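Side-chain contacts in chitin elicitor receptor kinase 1 (Arabidopsis thaliana, PDB 4EBY), which probably acts as a plant immune receptor kinase that recognises chitin oligomers through its LysM ectodomain and is activated by chitin-induced dimerisation: residues Ser30-Asp35 with Asp40-Tyr45; Ser21-Asn26 with Val61-Pro66. One frame throughout, in Å; residues are numbered along the deposited sequence.

Contact 1. Residues Ser30-Asp35 with Asp40-Tyr45; sequences SIAPYD and DPILRY. With NAG (2-acetamido-2-deoxy-beta-D-glucopyranose), chain B.
Pro41 packs its CB against the chain at Ile31-Ala32: this atom lies 3.5 Å from Ile31 O, and the same CB is 4.0 Å from Ala32 CA. The CA-CB bond of Pro41 points at the loop, and the residue loses 46 Å² to 30-35, more than any other of the two segments. One atom further round the ring, Pro41 CG meets Pro33 CD at 4.3 Å, ring carbon against ring carbon. The Ala32 methyl approaches both helix residues, its CB 4.3 Å from Pro41 CB and 4.4 Å from Ile42 CG1. Ile42 reaches it with its longer branch: chi1 of -66° sets CG1 beside the backbone N. Segment 30-35 lies in the connection between helix 20-26 and helix 40-43, and 40-45 begins with that second helix, in a βααβ unit consistent with a first LysM domain. Ile42 also rests on Leu20 and Asn24, while Ile31 reaches Pro64 and Pro66 of strand 60-70. The far side of 30-35 carries sugar. Ser30 OG comes within 3.5 Å of NAG C6, and the acetamide methyl C8 of NAG sits at the edge of the Tyr34 ring, near its plane, and 3.7 Å from Tyr34 O. Since Asn28-Ser29-Ser30 reads as an N-glycosylation sequon, this NAG is probably part of an N-linked glycan.

Contact 2. Residues Ser21-Asn26 with Val61-Pro66; sequences SVINQN and VLVPFP
Ile23 packs against Val61 and Val63 in a buried, wholly apolar helix-on-strand contact: helix 20-26 lies on one face of strand 60-70, within what the βααβ topology suggests is the first LysM domain. Three residues carry it, all buried, and Ile23 contributes about half of the 122 Å² lost between the segments. Its two branches divide the work. CG2 meets Val63 CG2 at 3.5 Å, a close methyl-to-methyl approach, whereas the longer branch ends in CD1, 4.0 Å from Val61 CG2 and 4.1 Å from Val61 CB. The torsions account for this division: with chi1 at -66°, CG2 stands opposite the backbone N, and chi2 of 171° extends the other branch toward Val61. Both valines use the same methyl, CG2, and Ile23 crosses each of them at a slant. Because Val61 and Val63 are two residues apart on an extended strand, both point at the helix, while Leu62 between them points away. The strand they stand on is paired with strand 8-13 through backbone bonds of Val61 to Tyr12 and Val63 to Ala10. Further cover comes from Leu14 and Tyr12, which touch Ile23, and from Ile42 of helix 40-43, which touches both valines. With methyls meeting methyls and one methine, the contact has no directional bond to fix it; its specificity probably rests on the fit of branched side chains, and its stability chiefly on dispersion and the removal of apolar surface from water.

From the N terminus the chain runs through strand 8-13 into helix 20-26, the first half of contact 2. It then passes the loop 30-35, beside a bound NAG, and turns back at helix 40-43, where contact 1 closes a short loop with four residues between its segments. Strand 60-70 follows, and its residues 61-66 close the longer loop of contact 2, which encloses contact 1 entirely; the two do not cross. Their centres are about 7 Å apart, and they touch directly: Tyr34 OH lies 2.5 Å from Ser21 OG, a probable hydrogen bond, and Pro41 O is 3.5 Å from Pro64 CG. Together they tie both helices and their connection to the sheet.

Contact 1. Residues Ser30-Asp35 with Asp40-Tyr45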
# COMPACT_ATOMS: atom_id res chain seq x y z
N SER A 30 4.99 12.27 -5.22
CA SER A 30 6.31 12.83 -5.48
C SER A 30 7.36 11.73 -5.55
O SER A 30 8.36 11.87 -6.26
CB SER A 30 6.67 13.80 -4.35
OG SER A 30 5.79 14.91 -4.33
N ILE A 31 7.13 10.65 -4.81
CA ILE A 31 8.07 9.54 -4.71
C ILE A 31 8.00 8.58 -5.94
O ILE A 31 9.00 7.95 -6.31
CB ILE A 31 7.85 8.82 -3.36
CG1 ILE A 31 8.56 9.61 -2.27
CG2 ILE A 31 8.28 7.36 -3.42
CD1 ILE A 31 8.26 9.14 -0.86
N ALA A 32 6.83 8.53 -6.58
CA ALA A 32 6.64 7.71 -7.78
C ALA A 32 5.85 8.52 -8.78
O ALA A 32 4.64 8.28 -8.98
CB ALA A 32 5.90 6.43 -7.44
N PRO A 33 6.50 9.51 -9.37
CA PRO A 33 5.75 10.43 -10.22
C PRO A 33 5.37 9.79 -11.55
O PRO A 33 6.22 9.28 -12.29
CB PRO A 33 6.69 11.63 -10.38
CG PRO A 33 8.05 11.11 -10.05
CD PRO A 33 7.91 9.91 -9.20
N TYR A 34 4.08 9.82 -11.85
CA TYR A 34 3.56 9.19 -13.04
C TYR A 34 3.84 10.03 -14.28
O TYR A 34 3.36 11.16 -14.40
CB TYR A 34 2.04 9.01 -12.86
CG TYR A 34 1.34 8.35 -14.04
CD1 TYR A 34 1.80 7.15 -14.55
CD2 TYR A 34 0.20 8.91 -14.58
CE1 TYR A 34 1.15 6.52 -15.62
CE2 TYR A 34 -0.46 8.29 -15.64
CZ TYR A 34 0.02 7.10 -16.15
OH TYR A 34 -0.63 6.49 -17.22
N ASP A 35 4.62 9.50 -15.21
CA ASP A 35 4.82 10.21 -16.48
C ASP A 35 4.57 9.33 -17.70
O ASP A 35 4.72 9.79 -18.82
CB ASP A 35 6.19 10.90 -16.54
CG ASP A 35 7.36 9.92 -16.63
OD1 ASP A 35 7.11 8.71 -16.83
OD2 ASP A 35 8.52 10.38 -16.55
N ASP A 40 10.82 3.57 -13.22
CA ASP A 40 11.91 3.11 -12.36
C ASP A 40 11.64 3.17 -10.85
O ASP A 40 12.04 2.26 -10.11
CB ASP A 40 13.22 3.85 -12.69
CG ASP A 40 13.80 3.45 -14.04
OD1 ASP A 40 13.29 2.51 -14.69
OD2 ASP A 40 14.81 4.07 -14.43
N PRO A 41 10.98 4.23 -10.36
CA PRO A 41 10.77 4.28 -8.91
C PRO A 41 10.02 3.06 -8.37
O PRO A 41 10.31 2.59 -7.28
CB PRO A 41 9.94 5.57 -8.72
CG PRO A 41 10.37 6.42 -9.82
CD PRO A 41 10.54 5.48 -11.02
N ILE A 42 9.07 2.56 -9.15
CA ILE A 42 8.37 1.33 -8.81
C ILE A 42 9.19 0.08 -9.12
O ILE A 42 9.30 -0.83 -8.28
CB ILE A 42 7.02 1.26 -9.55
CG1 ILE A 42 6.11 2.36 -9.01
CG2 ILE A 42 6.36 -0.09 -9.32
CD1 ILE A 42 4.84 2.55 -9.88
N LEU A 43 9.77 0.02 -10.31
CA LEU A 43 10.48 -1.18 -10.73
C LEU A 43 11.64 -1.54 -9.80
O LEU A 43 11.96 -2.71 -9.64
CB LEU A 43 10.97 -1.08 -12.17
CG LEU A 43 9.82 -1.03 -13.20
CD1 LEU A 43 10.37 -0.81 -14.58
CD2 LEU A 43 9.01 -2.33 -13.14
N ARG A 44 12.27 -0.53 -9.21
CA ARG A 44 13.40 -0.81 -8.30
C ARG A 44 13.02 -1.69 -7.14
O ARG A 44 13.86 -2.40 -6.59
CB ARG A 44 13.96 0.48 -7.72
CG ARG A 44 14.88 1.19 -8.63
CD ARG A 44 15.35 2.44 -7.94
NE ARG A 44 16.05 3.27 -8.89
CZ ARG A 44 15.55 4.39 -9.39
NH1 ARG A 44 14.36 4.83 -9.00
NH2 ARG A 44 16.27 5.07 -10.27
N TYR A 45 11.76 -1.63 -6.73
CA TYR A 45 11.27 -2.45 -5.62
C TYR A 45 10.65 -3.77 -6.08
O TYR A 45 10.13 -4.52 -5.26
CB TYR A 45 10.26 -1.65 -4.78
CG TYR A 45 10.91 -0.52 -4.02
CD1 TYR A 45 11.55 -0.74 -2.78
CD2 TYR A 45 10.95 0.76 -4.55
CE1 TYR A 45 12.17 0.30 -2.11
CE2 TYR A 45 11.56 1.80 -3.89
CZ TYR A 45 12.17 1.57 -2.67
OH TYR A 45 12.78 2.63 -2.05
C1 NAG B . 1.75 13.20 -8.71
C2 NAG B . 1.31 14.34 -9.65
C3 NAG B . 2.21 15.55 -9.42
C4 NAG B . 2.21 15.95 -7.95
C5 NAG B . 2.56 14.75 -7.08
C6 NAG B . 2.49 15.13 -5.61
C7 NAG B . 0.25 13.55 -11.71
C8 NAG B . 0.37 12.98 -13.08
N2 NAG B . 1.36 13.92 -11.05
O3 NAG B . 1.80 16.61 -10.27
O4 NAG B . 3.17 16.95 -7.67
O5 NAG B . 1.71 13.65 -7.35
O6 NAG B . 1.16 15.45 -5.24
O7 NAG B . -0.88 13.66 -11.23

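Contact 2. Residues Ser21-Asn26 with Val61-Pro66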
# COMPACT_ATOMS: atom_id res chain seq x y z
N SER A 21 0.84 1.02 -15.54
CA SER A 21 0.46 2.41 -15.74
C SER A 21 -0.70 2.81 -14.82
O SER A 21 -0.68 3.88 -14.24
CB SER A 21 0.10 2.64 -17.22
OG SER A 21 -0.25 3.98 -17.44
N VAL A 22 -1.72 1.97 -14.73
CA VAL A 22 -2.86 2.29 -13.87
C VAL A 22 -2.45 2.35 -12.39
O VAL A 22 -2.88 3.23 -11.63
CB VAL A 22 -4.03 1.30 -14.08
CG1 VAL A 22 -5.07 1.48 -12.98
CG2 VAL A 22 -4.66 1.54 -15.44
N ILE A 23 -1.59 1.42 -11.98
CA ILE A 23 -1.09 1.47 -10.61
C ILE A 23 -0.35 2.77 -10.36
O ILE A 23 -0.57 3.43 -9.35
CB ILE A 23 -0.16 0.28 -10.34
CG1 ILE A 23 -0.97 -1.01 -10.40
CG2 ILE A 23 0.55 0.41 -8.96
CD1 ILE A 23 -0.10 -2.28 -10.35
N ASN A 24 0.54 3.14 -11.27
CA ASN A 24 1.32 4.36 -11.07
C ASN A 24 0.43 5.60 -11.09
O ASN A 24 0.68 6.56 -10.37
CB ASN A 24 2.43 4.45 -12.12
CG ASN A 24 3.56 5.38 -11.71
OD1 ASN A 24 3.48 6.15 -10.72
ND2 ASN A 24 4.63 5.32 -12.46
N GLN A 25 -0.62 5.59 -11.92
CA GLN A 25 -1.52 6.73 -11.97
C GLN A 25 -2.25 6.86 -10.62
O GLN A 25 -2.26 7.92 -9.99
CB GLN A 25 -2.55 6.53 -13.07
CG GLN A 25 -3.53 7.68 -13.20
CD GLN A 25 -4.31 7.62 -14.49
OE1 GLN A 25 -4.87 6.58 -14.85
NE2 GLN A 25 -4.33 8.72 -15.22
N ASN A 26 -2.85 5.77 -10.19
CA ASN A 26 -3.65 5.80 -8.96
C ASN A 26 -2.79 6.12 -7.73
O ASN A 26 -3.20 6.88 -6.84
CB ASN A 26 -4.37 4.47 -8.77
CG ASN A 26 -5.49 4.27 -9.79
OD1 ASN A 26 -5.73 5.14 -10.64
ND2 ASN A 26 -6.16 3.11 -9.73
N VAL A 61 2.46 -5.99 -6.69
CA VAL A 61 3.43 -4.96 -7.04
C VAL A 61 3.64 -4.04 -5.86
O VAL A 61 2.67 -3.54 -5.26
CB VAL A 61 2.95 -4.13 -8.26
CG1 VAL A 61 3.94 -3.00 -8.59
CG2 VAL A 61 2.72 -5.04 -9.47
N LEU A 62 4.90 -3.82 -5.49
CA LEU A 62 5.24 -2.91 -4.40
C LEU A 62 5.44 -1.50 -4.92
O LEU A 62 6.19 -1.28 -5.86
CB LEU A 62 6.53 -3.38 -3.71
CG LEU A 62 6.38 -4.65 -2.89
CD1 LEU A 62 7.76 -5.15 -2.47
CD2 LEU A 62 5.49 -4.39 -1.67
N VAL A 63 4.77 -0.53 -4.31
CA VAL A 63 4.86 0.85 -4.78
C VAL A 63 5.34 1.76 -3.66
O VAL A 63 4.67 1.87 -2.62
CB VAL A 63 3.47 1.35 -5.29
CG1 VAL A 63 3.54 2.78 -5.85
CG2 VAL A 63 2.90 0.41 -6.34
N PRO A 64 6.46 2.47 -3.86
CA PRO A 64 6.88 3.39 -2.79
C PRO A 64 5.99 4.63 -2.72
O PRO A 64 5.53 5.11 -3.77
CB PRO A 64 8.30 3.78 -3.21
CG PRO A 64 8.22 3.75 -4.75
CD PRO A 64 7.32 2.57 -5.07
N PHE A 65 5.73 5.12 -1.51
CA PHE A 65 4.95 6.35 -1.34
C PHE A 65 5.36 7.09 -0.05
O PHE A 65 6.00 6.49 0.82
CB PHE A 65 3.44 6.06 -1.39
CG PHE A 65 2.91 5.26 -0.20
CD1 PHE A 65 2.23 5.92 0.81
CD2 PHE A 65 3.05 3.89 -0.14
CE1 PHE A 65 1.69 5.21 1.90
CE2 PHE A 65 2.52 3.16 0.96
CZ PHE A 65 1.83 3.82 1.97
N PRO A 66 5.04 8.39 0.05
CA PRO A 66 5.45 9.12 1.26
C PRO A 66 4.61 8.70 2.46
O PRO A 66 3.44 8.39 2.32
CB PRO A 66 5.12 10.59 0.93
CG PRO A 66 4.94 10.62 -0.58
CD PRO A 66 4.40 9.27 -0.95